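PDB 1IYB: ribonuclease from Nicotiana glutinosa, which probably cleaves single-stranded RNA as a plant member of the ribonuclease T2 family, and holds guanosine-5'-monophosphate in a guanine-binding site. Local coordinates for residues F8-V14 and G44-N50; R75-W80 and Y114-D120; G161-N165 and G197-I203; A37-G41 and L127-L131. All blocks are in the same frame, centred on the assembly; numbering follows the deposited sequence.

How the interactions relate
Interaction 1 lies nearest the nucleotide: it holds Trp46, a residue of the 5GP pocket. From the bound 5GP, the side chain of Trp80 in interaction 2 is about 7 Å away, that of Glu163 in interaction 3 about 8 Å and that of Phe40 in interaction 4 about 11 Å. Interactions 1 and 2 touch directly, Leu45 O lying 2.7 Å from Tyr114 OH in a probable hydrogen bond and Gly44 CA 3.9 Å from Trp80 CZ2. Interactions 1 and 3 reach the same antiparallel sheet, their centres about 20 Å apart. Residues 37-41 lead into strand 41-48 of interaction 1, while helix 127-133 of interaction 4 follows helix 111-124 of interaction 2.

Interaction 1: residues F8-V14 and G44-N50; sequences FDFFYFV and GLWPNNN. With 5GP (guanosine-5'-monophosphate), chain C.
Asn48, Trp46 and Tyr12 have the most area covered where strands 10-14 and 44-48 pair antiparallel, their axes 4.4 Å apart at 153°. Tyr12 faces Trp46 in a hydrogen-bonded pair (Tyr12 N to Trp46 O 2.9 Å, Trp46 N to Tyr12 O 2.8 Å). Val14-Gly44 and Phe10-Asn48 are also hydrogen-bonded pairs, and Phe11-Pro47 and Phe13-Leu45 alternate with them. Asn48 O accepts from both Asp9 N (2.9 Å) and Phe10 N (3.1 Å), the mark of a classic beta bulge. Asn48 CB covers a face of the Phe10 ring, 4.0 Å from its centroid. Trp46, an m rotamer (chi1 -52°), receives Val14 CG2 3.7 Å above the centroid of its six-membered ring and places CZ2 3.4 Å from 5GP O3P. Residues 43-47, HGLWP, match a hallmark active-site motif of ribonuclease T2 enzymes. Trp46 NE1 bonds Glu97 of helix 91-102. On the opposite sheet face Phe13 and Leu45 pack on helix 111-124, while strand 172-182 continues the sheet beyond strand 10-16.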
# COMPACT_ATOMS: atom_id res chain seq x y z
N PHE A 8 -6.79 -13.37 -3.55
CA PHE A 8 -5.40 -13.55 -3.96
C PHE A 8 -5.21 -14.88 -4.68
O PHE A 8 -6.06 -15.76 -4.59
CB PHE A 8 -4.47 -13.47 -2.73
CG PHE A 8 -4.51 -14.70 -1.86
CD1 PHE A 8 -3.47 -15.63 -1.91
CD2 PHE A 8 -5.57 -14.93 -1.00
CE1 PHE A 8 -3.50 -16.78 -1.12
CE2 PHE A 8 -5.61 -16.07 -0.20
CZ PHE A 8 -4.58 -17.00 -0.26
N ASP A 9 -4.09 -15.01 -5.38
CA ASP A 9 -3.80 -16.23 -6.14
C ASP A 9 -2.80 -17.18 -5.48
O ASP A 9 -3.01 -18.39 -5.46
CB ASP A 9 -3.29 -15.84 -7.53
CG ASP A 9 -4.37 -15.21 -8.39
OD1 ASP A 9 -4.06 -14.22 -9.10
OD2 ASP A 9 -5.52 -15.70 -8.36
N PHE A 10 -1.70 -16.64 -4.95
CA PHE A 10 -0.67 -17.47 -4.32
C PHE A 10 0.03 -16.68 -3.22
O PHE A 10 -0.28 -15.51 -3.01
CB PHE A 10 0.35 -17.91 -5.38
CG PHE A 10 1.16 -16.77 -5.95
CD1 PHE A 10 2.35 -16.38 -5.34
CD2 PHE A 10 0.73 -16.09 -7.08
CE1 PHE A 10 3.09 -15.31 -5.85
CE2 PHE A 10 1.46 -15.02 -7.59
CZ PHE A 10 2.65 -14.63 -6.98
N PHE A 11 0.97 -17.31 -2.52
CA PHE A 11 1.71 -16.62 -1.46
C PHE A 11 3.20 -16.54 -1.78
O PHE A 11 3.75 -17.43 -2.42
CB PHE A 11 1.69 -17.35 -0.11
CG PHE A 11 0.33 -17.57 0.49
CD1 PHE A 11 -0.40 -18.72 0.18
CD2 PHE A 11 -0.16 -16.70 1.46
CE1 PHE A 11 -1.59 -19.00 0.84
CE2 PHE A 11 -1.35 -16.97 2.12
CZ PHE A 11 -2.07 -18.13 1.81
N TYR A 12 3.83 -15.48 -1.31
CA TYR A 12 5.28 -15.34 -1.39
C TYR A 12 5.69 -15.59 0.05
O TYR A 12 5.19 -14.92 0.96
CB TYR A 12 5.71 -13.91 -1.74
CG TYR A 12 5.78 -13.56 -3.21
CD1 TYR A 12 5.25 -12.35 -3.66
CD2 TYR A 12 6.38 -14.40 -4.14
CE1 TYR A 12 5.32 -11.98 -5.00
CE2 TYR A 12 6.46 -14.04 -5.50
CZ TYR A 12 5.92 -12.83 -5.91
OH TYR A 12 5.96 -12.45 -7.24
N PHE A 13 6.56 -16.57 0.29
CA PHE A 13 7.06 -16.78 1.65
C PHE A 13 8.41 -16.07 1.59
O PHE A 13 9.32 -16.51 0.88
CB PHE A 13 7.24 -18.27 1.96
CG PHE A 13 7.91 -18.52 3.29
CD1 PHE A 13 7.38 -17.99 4.46
CD2 PHE A 13 9.07 -19.28 3.36
CE1 PHE A 13 8.02 -18.20 5.69
CE2 PHE A 13 9.71 -19.49 4.59
CZ PHE A 13 9.18 -18.95 5.75
N VAL A 14 8.52 -14.97 2.32
CA VAL A 14 9.71 -14.13 2.29
C VAL A 14 10.59 -14.19 3.53
O VAL A 14 10.11 -14.03 4.65
CB VAL A 14 9.29 -12.66 2.06
CG1 VAL A 14 10.51 -11.78 1.83
CG2 VAL A 14 8.33 -12.58 0.88
N GLY A 44 7.71 -12.47 6.18
CA GLY A 44 6.28 -12.72 6.18
C GLY A 44 5.78 -13.67 5.10
O GLY A 44 6.56 -14.13 4.25
N LEU A 45 4.49 -13.99 5.17
CA LEU A 45 3.80 -14.86 4.21
C LEU A 45 2.84 -13.89 3.53
O LEU A 45 1.85 -13.44 4.13
CB LEU A 45 3.05 -15.97 4.94
CG LEU A 45 2.38 -17.07 4.09
CD1 LEU A 45 3.41 -17.74 3.19
CD2 LEU A 45 1.74 -18.09 5.02
N TRP A 46 3.12 -13.58 2.27
CA TRP A 46 2.36 -12.57 1.54
C TRP A 46 1.43 -12.97 0.41
O TRP A 46 1.88 -13.46 -0.63
CB TRP A 46 3.32 -11.54 0.95
CG TRP A 46 4.31 -10.92 1.89
CD1 TRP A 46 4.26 -10.91 3.25
CD2 TRP A 46 5.46 -10.15 1.52
NE1 TRP A 46 5.31 -10.18 3.76
CE2 TRP A 46 6.07 -9.71 2.72
CE3 TRP A 46 6.05 -9.79 0.30
CZ2 TRP A 46 7.23 -8.92 2.73
CZ3 TRP A 46 7.20 -9.02 0.31
CH2 TRP A 46 7.78 -8.59 1.51
N PRO A 47 0.12 -12.77 0.59
CA PRO A 47 -0.80 -13.12 -0.50
C PRO A 47 -0.45 -12.22 -1.70
O PRO A 47 -0.19 -11.03 -1.53
CB PRO A 47 -2.17 -12.80 0.08
CG PRO A 47 -1.98 -13.13 1.54
CD PRO A 47 -0.62 -12.53 1.84
N ASN A 48 -0.45 -12.79 -2.91
CA ASN A 48 -0.10 -12.04 -4.11
C ASN A 48 -0.98 -12.51 -5.27
O ASN A 48 -1.58 -13.58 -5.20
CB ASN A 48 1.37 -12.28 -4.48
CG ASN A 48 2.03 -11.08 -5.16
OD1 ASN A 48 2.51 -10.17 -4.49
ND2 ASN A 48 2.04 -11.08 -6.50
N ASN A 49 -1.05 -11.71 -6.32
CA ASN A 49 -1.84 -12.03 -7.51
C ASN A 49 -0.92 -12.42 -8.66
O ASN A 49 0.24 -12.01 -8.71
CB ASN A 49 -2.68 -10.82 -7.91
CG ASN A 49 -3.73 -10.48 -6.88
OD1 ASN A 49 -4.03 -9.30 -6.65
ND2 ASN A 49 -4.31 -11.50 -6.28
N ASN A 50 -1.45 -13.21 -9.59
CA ASN A 50 -0.66 -13.64 -10.74
C ASN A 50 -0.15 -12.48 -11.59
O ASN A 50 0.90 -12.59 -12.22
CB ASN A 50 -1.47 -14.60 -11.62
CG ASN A 50 -1.81 -15.90 -10.93
OD1 ASN A 50 -1.09 -16.36 -10.05
ND2 ASN A 50 -2.92 -16.52 -11.34
P 5GP C . 5.93 -5.54 4.33
O1P 5GP C . 4.91 -5.09 3.39
O2P 5GP C . 5.55 -6.84 5.01
O3P 5GP C . 7.32 -5.67 3.61
O5' 5GP C . 6.22 -4.46 5.53
C5' 5GP C . 7.33 -4.64 6.48
C4' 5GP C . 7.45 -3.52 7.55
O4' 5GP C . 7.69 -4.21 8.85
C3' 5GP C . 8.60 -2.52 7.48
O3' 5GP C . 8.34 -1.41 6.64
C2' 5GP C . 8.82 -2.08 8.93
O2' 5GP C . 7.97 -0.97 9.30
C1' 5GP C . 8.50 -3.34 9.71
N9 5GP C . 9.62 -4.11 10.36
C8 5GP C . 9.86 -4.34 11.69
N7 5GP C . 10.87 -5.14 11.95
C5 5GP C . 11.33 -5.47 10.66
C6 5GP C . 12.42 -6.32 10.28
O6 5GP C . 13.18 -6.94 11.01
N1 5GP C . 12.56 -6.39 8.86
C2 5GP C . 11.73 -5.72 7.96
N2 5GP C . 12.05 -5.93 6.66
N3 5GP C . 10.71 -4.92 8.31
C4 5GP C . 10.57 -4.84 9.68

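Interaction 2: residues R75-W80 and Y114-D120; sequences RMQQNW and YFKKALD
This is a buried helix-helix contact, in which the last turn of helix 73-79 and Trp80 just beyond it pack on the middle of helix 111-124 beside the central sheet. The axes of segments 75-79 and 114-120 approach to 10.8 Å with a signed crossing angle of 47°, and the nearest CA pair is Met76-Leu119 at 7.3 Å. Leu119 (m,t) has the most surface covered: its CD1 is 4.0 Å from Met76 CG, its CD2 4.1 Å from Asn79 CB, and CD1 also lies over one face of the Arg75 guanidinium. Met76 (m,t,p) extends to Phe115, CE 3.5 Å from CD2, with SD 4.8 Å from the ring centroid in an oblique Met-aromatic contact. Trp80 is the first residue to abandon helical angles (-132/54), and its t rotamer points the indole at the other helix. CZ3 lies 3.4 Å from Phe115 CD2 and 3.6 Å from Ala118 CB. In this ribonuclease T2 fold the indole belongs to an aromatic cluster near the nucleotide site, meeting Trp94 and Phe93 of helix 91-102 edge-to-face. Where the contact meets solvent, Arg75 NH2 reaches across to Asp120 OD2 at 3.2 Å; within helix 111-124 the other oxygen, Asp120 OD1, takes Lys116 NZ at 2.9 Å from one turn earlier, so the three charges form a salt-bridge network of which only the arginine arm crosses.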
# COMPACT_ATOMS: atom_id res chain seq x y z
N ARG A 75 8.87 -19.93 19.33
CA ARG A 75 9.40 -20.24 18.01
C ARG A 75 9.50 -18.98 17.16
O ARG A 75 10.43 -18.83 16.35
CB ARG A 75 8.51 -21.28 17.32
CG ARG A 75 8.55 -22.66 17.98
CD ARG A 75 7.45 -23.57 17.44
NE ARG A 75 7.60 -23.81 16.01
CZ ARG A 75 6.72 -24.47 15.27
NH1 ARG A 75 5.62 -24.97 15.82
NH2 ARG A 75 6.95 -24.64 13.97
N MET A 76 8.56 -18.06 17.35
CA MET A 76 8.56 -16.80 16.61
C MET A 76 9.70 -15.90 17.08
O MET A 76 10.28 -15.15 16.29
CB MET A 76 7.21 -16.10 16.79
CG MET A 76 6.07 -16.78 16.04
SD MET A 76 4.41 -16.31 16.56
CE MET A 76 4.38 -14.57 16.15
N GLN A 77 10.02 -15.98 18.36
CA GLN A 77 11.11 -15.17 18.90
C GLN A 77 12.43 -15.59 18.26
O GLN A 77 13.30 -14.76 17.98
CB GLN A 77 11.16 -15.32 20.42
CG GLN A 77 10.06 -14.52 21.11
CD GLN A 77 9.84 -14.91 22.56
OE1 GLN A 77 9.23 -14.16 23.32
NE2 GLN A 77 10.31 -16.09 22.94
N GLN A 78 12.58 -16.89 18.01
CA GLN A 78 13.81 -17.40 17.41
C GLN A 78 13.86 -17.27 15.89
O GLN A 78 14.91 -16.96 15.33
CB GLN A 78 14.00 -18.87 17.78
CG GLN A 78 14.19 -19.10 19.27
CD GLN A 78 15.28 -18.23 19.85
OE1 GLN A 78 16.41 -18.24 19.37
NE2 GLN A 78 14.95 -17.47 20.89
N ASN A 79 12.72 -17.47 15.23
CA ASN A 79 12.67 -17.45 13.78
C ASN A 79 12.10 -16.24 13.06
O ASN A 79 12.23 -16.13 11.83
CB ASN A 79 11.91 -18.69 13.29
CG ASN A 79 12.62 -19.98 13.64
OD1 ASN A 79 12.36 -20.58 14.68
ND2 ASN A 79 13.53 -20.39 12.77
N TRP A 80 11.47 -15.33 13.80
CA TRP A 80 10.86 -14.14 13.22
C TRP A 80 11.27 -12.89 14.00
O TRP A 80 10.42 -12.12 14.45
CB TRP A 80 9.34 -14.30 13.28
CG TRP A 80 8.55 -13.55 12.24
CD1 TRP A 80 8.81 -12.31 11.74
CD2 TRP A 80 7.34 -13.99 11.63
NE1 TRP A 80 7.82 -11.95 10.85
CE2 TRP A 80 6.91 -12.96 10.76
CE3 TRP A 80 6.57 -15.17 11.73
CZ2 TRP A 80 5.74 -13.07 10.00
CZ3 TRP A 80 5.42 -15.27 10.97
CH2 TRP A 80 5.01 -14.22 10.12
N TYR A 114 -1.93 -19.05 10.32
CA TYR A 114 -1.05 -18.20 9.52
C TYR A 114 0.38 -18.24 10.06
O TYR A 114 1.32 -18.53 9.33
CB TYR A 114 -1.57 -16.76 9.54
CG TYR A 114 -0.69 -15.77 8.80
CD1 TYR A 114 -0.73 -15.67 7.41
CD2 TYR A 114 0.19 -14.94 9.50
CE1 TYR A 114 0.10 -14.77 6.73
CE2 TYR A 114 1.02 -14.03 8.83
CZ TYR A 114 0.96 -13.95 7.44
OH TYR A 114 1.79 -13.07 6.79
N PHE A 115 0.54 -17.93 11.34
CA PHE A 115 1.86 -17.94 11.94
C PHE A 115 2.46 -19.34 11.97
O PHE A 115 3.66 -19.50 11.77
CB PHE A 115 1.81 -17.32 13.34
CG PHE A 115 1.66 -15.82 13.31
CD1 PHE A 115 0.40 -15.23 13.39
CD2 PHE A 115 2.77 -15.01 13.13
CE1 PHE A 115 0.25 -13.84 13.28
CE2 PHE A 115 2.63 -13.62 13.02
CZ PHE A 115 1.37 -13.04 13.10
N LYS A 116 1.63 -20.35 12.21
CA LYS A 116 2.13 -21.72 12.22
C LYS A 116 2.65 -22.12 10.84
O LYS A 116 3.71 -22.74 10.72
CB LYS A 116 1.03 -22.70 12.66
CG LYS A 116 1.38 -24.17 12.46
CD LYS A 116 0.24 -25.08 12.87
CE LYS A 116 0.37 -26.47 12.24
NZ LYS A 116 1.69 -27.10 12.53
N LYS A 117 1.92 -21.76 9.79
CA LYS A 117 2.35 -22.10 8.44
C LYS A 117 3.70 -21.44 8.14
O LYS A 117 4.59 -22.06 7.57
CB LYS A 117 1.31 -21.66 7.41
CG LYS A 117 1.69 -22.01 5.97
CD LYS A 117 1.75 -23.51 5.74
CE LYS A 117 2.20 -23.83 4.33
NZ LYS A 117 2.11 -25.29 4.03
N ALA A 118 3.84 -20.17 8.52
CA ALA A 118 5.09 -19.46 8.29
C ALA A 118 6.24 -20.16 9.01
O ALA A 118 7.33 -20.30 8.46
CB ALA A 118 4.96 -18.02 8.76
N LEU A 119 5.99 -20.58 10.24
CA LEU A 119 7.01 -21.27 11.03
C LEU A 119 7.38 -22.61 10.41
O LEU A 119 8.55 -23.00 10.39
CB LEU A 119 6.53 -21.47 12.46
CG LEU A 119 6.48 -20.20 13.32
CD1 LEU A 119 5.81 -20.51 14.65
CD2 LEU A 119 7.90 -19.68 13.55
N ASP A 120 6.37 -23.33 9.92
CA ASP A 120 6.62 -24.64 9.31
C ASP A 120 7.40 -24.49 8.01
O ASP A 120 8.30 -25.29 7.73
CB ASP A 120 5.29 -25.37 9.08
CG ASP A 120 4.68 -25.90 10.38
OD1 ASP A 120 3.53 -26.40 10.36
OD2 ASP A 120 5.35 -25.82 11.44

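Interaction 3: residues G161-N165 and G197-I203; sequences GIECN and GKCGSSI
Cys164 and Cys199 are joined by a disulfide, SG to SG 2.0 Å. Both cysteines adopt the m rotamer (chi1 -65° and -64°), and chi3 of 96° gives the bridge a right-handed twist. Next to it, Cys164 N donates to Gly197 O over 2.9 Å at a nearly linear 170°, so covalent and polar links bind the same part of strand 161-165. Gly197 comes very close to the strand, its CA 3.3 Å from Ile162 O; an ideal CB on it would sit 2.4 Å from that oxygen. Lys198 then takes left-handed helical angles (65/33), turning the chain so that Cys199 can reach the strand, and its side chain (m,t,t,t), extended beyond CB, leads away. Ile203 (p,t) packs against one sulfur of the bridge, its CD1 3.6 Å from Cys164 SG, while Ile162 (m,m) sets CG2 4.0 Å from Cys199 SG and 4.4 Å from Ile203 CD1; both isoleucines also pack on helix 145-156. Glu163 points away and bonds Tyr178 and Gln176 of strand 172-182. The arrangement is that of a disulfide tethering a C-terminal segment to the outermost strand of an antiparallel sheet, consistent with the disulfide-rich ribonuclease T2 fold.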
# COMPACT_ATOMS: atom_id res chain seq x y z
N GLY A 161 12.96 -16.43 -5.80
CA GLY A 161 13.06 -15.06 -6.25
C GLY A 161 14.11 -14.45 -5.33
O GLY A 161 14.08 -14.68 -4.12
N ILE A 162 15.04 -13.69 -5.90
CA ILE A 162 16.10 -13.07 -5.10
C ILE A 162 16.01 -11.54 -5.14
O ILE A 162 15.96 -10.95 -6.22
CB ILE A 162 17.49 -13.49 -5.61
CG1 ILE A 162 17.57 -15.02 -5.72
CG2 ILE A 162 18.57 -12.97 -4.67
CD1 ILE A 162 17.38 -15.76 -4.40
N GLU A 163 16.00 -10.91 -3.97
CA GLU A 163 15.93 -9.46 -3.87
C GLU A 163 17.21 -8.95 -3.23
O GLU A 163 17.69 -9.52 -2.25
CB GLU A 163 14.74 -9.02 -3.02
CG GLU A 163 14.53 -7.51 -3.00
CD GLU A 163 13.59 -7.06 -1.89
OE1 GLU A 163 12.76 -7.87 -1.43
OE2 GLU A 163 13.67 -5.88 -1.49
N CYS A 164 17.74 -7.86 -3.77
CA CYS A 164 18.96 -7.26 -3.25
C CYS A 164 18.73 -5.82 -2.81
O CYS A 164 17.79 -5.17 -3.24
CB CYS A 164 20.04 -7.25 -4.33
SG CYS A 164 20.60 -8.91 -4.83
N ASN A 165 19.59 -5.36 -1.91
CA ASN A 165 19.56 -3.97 -1.47
C ASN A 165 21.02 -3.54 -1.47
O ASN A 165 21.89 -4.30 -1.90
CB ASN A 165 18.88 -3.81 -0.10
CG ASN A 165 19.70 -4.33 1.07
OD1 ASN A 165 19.42 -3.99 2.22
ND2 ASN A 165 20.70 -5.15 0.80
N GLY A 197 14.14 -7.77 -8.68
CA GLY A 197 15.11 -8.09 -7.66
C GLY A 197 16.13 -7.00 -7.36
O GLY A 197 16.58 -6.87 -6.22
N LYS A 198 16.50 -6.23 -8.38
CA LYS A 198 17.48 -5.16 -8.24
C LYS A 198 18.86 -5.71 -7.89
O LYS A 198 19.63 -5.07 -7.16
CB LYS A 198 17.04 -4.17 -7.15
CG LYS A 198 15.76 -3.41 -7.45
CD LYS A 198 15.44 -2.41 -6.35
CE LYS A 198 14.17 -1.62 -6.66
NZ LYS A 198 13.84 -0.64 -5.58
N CYS A 199 19.17 -6.89 -8.41
CA CYS A 199 20.46 -7.53 -8.15
C CYS A 199 21.42 -7.44 -9.33
O CYS A 199 21.00 -7.38 -10.48
CB CYS A 199 20.27 -9.01 -7.84
SG CYS A 199 19.35 -9.44 -6.34
N GLY A 200 22.71 -7.44 -9.02
CA GLY A 200 23.71 -7.42 -10.07
C GLY A 200 24.02 -8.87 -10.41
O GLY A 200 23.50 -9.77 -9.74
N SER A 201 24.84 -9.10 -11.42
CA SER A 201 25.19 -10.47 -11.81
C SER A 201 25.88 -11.19 -10.65
O SER A 201 25.72 -12.40 -10.48
CB SER A 201 26.10 -10.45 -13.04
OG SER A 201 27.27 -9.69 -12.79
N SER A 202 26.65 -10.44 -9.87
CA SER A 202 27.35 -10.99 -8.71
C SER A 202 26.99 -10.11 -7.52
O SER A 202 27.01 -8.88 -7.61
CB SER A 202 28.87 -10.98 -8.93
OG SER A 202 29.37 -9.66 -9.02
N ILE A 203 26.67 -10.75 -6.40
CA ILE A 203 26.28 -10.02 -5.19
C ILE A 203 26.97 -10.50 -3.92
O ILE A 203 27.36 -11.66 -3.82
CB ILE A 203 24.75 -10.09 -4.97
CG1 ILE A 203 24.32 -11.55 -4.83
CG2 ILE A 203 24.03 -9.42 -6.13
CD1 ILE A 203 22.82 -11.74 -4.61

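Interaction 4: residues A37-G41 and L127-L131; sequences ASDFG and LLEIL
A single water joins two backbone amides here, accepting from Phe40 N at 2.9 Å and from Leu128 N at 3.1 Å. Leu128 lies in the first turn of helix 127-133, where an amide has no carbonyl of a preceding turn to bond. Segment 37-41 is irregular: an inverse gamma turn is centred on Ser38 (-78/65), with a weak bond of 2.8 Å from Asp39 N to Ala37 O. The closest CA pair is Asp39-Leu128, 5.9 Å. Phe40, an m rotamer (chi1 -78°), points at the helix and makes a CH-pi contact, Leu127 CB lying 3.9 Å from the ring centroid over one face; Phe40 CE1 is 4.1 Å from Leu131 CD1. Leu128 (t,p) brings CD2 within 3.1 Å of both Ser38 O and Asp39 OD1. The Phe40 ring also meets Trp17 and Leu174, joining the loop before strand 41-48 to the hydrophobic interior. The direct contact is thus chiefly apolar and van der Waals, while the water accepts from two amides whose hydrogens point into the gap.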
# COMPACT_ATOMS: atom_id res chain seq x y z
N ALA A 37 20.27 -15.12 15.91
CA ALA A 37 21.17 -16.12 15.35
C ALA A 37 21.50 -15.70 13.92
O ALA A 37 20.69 -15.06 13.26
CB ALA A 37 20.51 -17.49 15.35
N SER A 38 22.69 -16.06 13.45
CA SER A 38 23.10 -15.71 12.10
C SER A 38 22.46 -16.62 11.06
O SER A 38 23.13 -17.39 10.38
CB SER A 38 24.63 -15.77 11.96
OG SER A 38 25.24 -14.76 12.74
N ASP A 39 21.14 -16.52 10.96
CA ASP A 39 20.37 -17.31 10.00
C ASP A 39 19.35 -16.37 9.37
O ASP A 39 19.14 -15.26 9.86
CB ASP A 39 19.59 -18.43 10.71
CG ASP A 39 20.44 -19.20 11.70
OD1 ASP A 39 21.55 -19.64 11.33
OD2 ASP A 39 19.98 -19.37 12.85
N PHE A 40 18.73 -16.80 8.28
CA PHE A 40 17.71 -15.96 7.68
C PHE A 40 16.56 -15.94 8.68
O PHE A 40 16.37 -16.88 9.45
CB PHE A 40 17.20 -16.55 6.36
CG PHE A 40 18.12 -16.32 5.19
CD1 PHE A 40 19.26 -17.10 5.02
CD2 PHE A 40 17.85 -15.32 4.27
CE1 PHE A 40 20.11 -16.89 3.93
CE2 PHE A 40 18.70 -15.09 3.18
CZ PHE A 40 19.83 -15.88 3.02
N GLY A 41 15.80 -14.85 8.67
CA GLY A 41 14.65 -14.74 9.56
C GLY A 41 13.41 -14.54 8.70
O GLY A 41 13.51 -14.08 7.56
N LEU A 127 17.43 -21.73 4.43
CA LEU A 127 18.26 -21.12 3.41
C LEU A 127 19.75 -21.08 3.73
O LEU A 127 20.58 -21.30 2.84
CB LEU A 127 17.76 -19.71 3.12
CG LEU A 127 16.34 -19.68 2.54
CD1 LEU A 127 15.82 -18.25 2.53
CD2 LEU A 127 16.36 -20.26 1.13
N LEU A 128 20.10 -20.79 4.97
CA LEU A 128 21.51 -20.74 5.33
C LEU A 128 22.16 -22.10 5.09
O LEU A 128 23.23 -22.18 4.49
CB LEU A 128 21.69 -20.35 6.80
CG LEU A 128 23.15 -20.27 7.27
CD1 LEU A 128 23.86 -19.13 6.55
CD2 LEU A 128 23.20 -20.07 8.77
N GLU A 129 21.51 -23.17 5.54
CA GLU A 129 22.06 -24.51 5.35
C GLU A 129 22.11 -24.93 3.89
O GLU A 129 23.05 -25.60 3.47
CB GLU A 129 21.27 -25.53 6.17
CG GLU A 129 21.57 -25.44 7.66
CD GLU A 129 20.95 -26.57 8.45
OE1 GLU A 129 19.71 -26.66 8.48
OE2 GLU A 129 21.70 -27.38 9.04
N ILE A 130 21.11 -24.54 3.12
CA ILE A 130 21.08 -24.87 1.70
C ILE A 130 22.25 -24.18 1.00
O ILE A 130 22.99 -24.80 0.24
CB ILE A 130 19.77 -24.40 1.03
CG1 ILE A 130 18.59 -25.25 1.51
CG2 ILE A 130 19.90 -24.46 -0.49
CD1 ILE A 130 17.24 -24.69 1.13
N LEU A 131 22.42 -22.89 1.28
CA LEU A 131 23.49 -22.14 0.65
C LEU A 131 24.87 -22.59 1.09
O LEU A 131 25.75 -22.78 0.25
CB LEU A 131 23.29 -20.64 0.91
CG LEU A 131 22.06 -20.07 0.18
CD1 LEU A 131 21.83 -18.62 0.58
CD2 LEU A 131 22.25 -20.20 -1.32
O HOH W 1 18.72 -19.52 7.41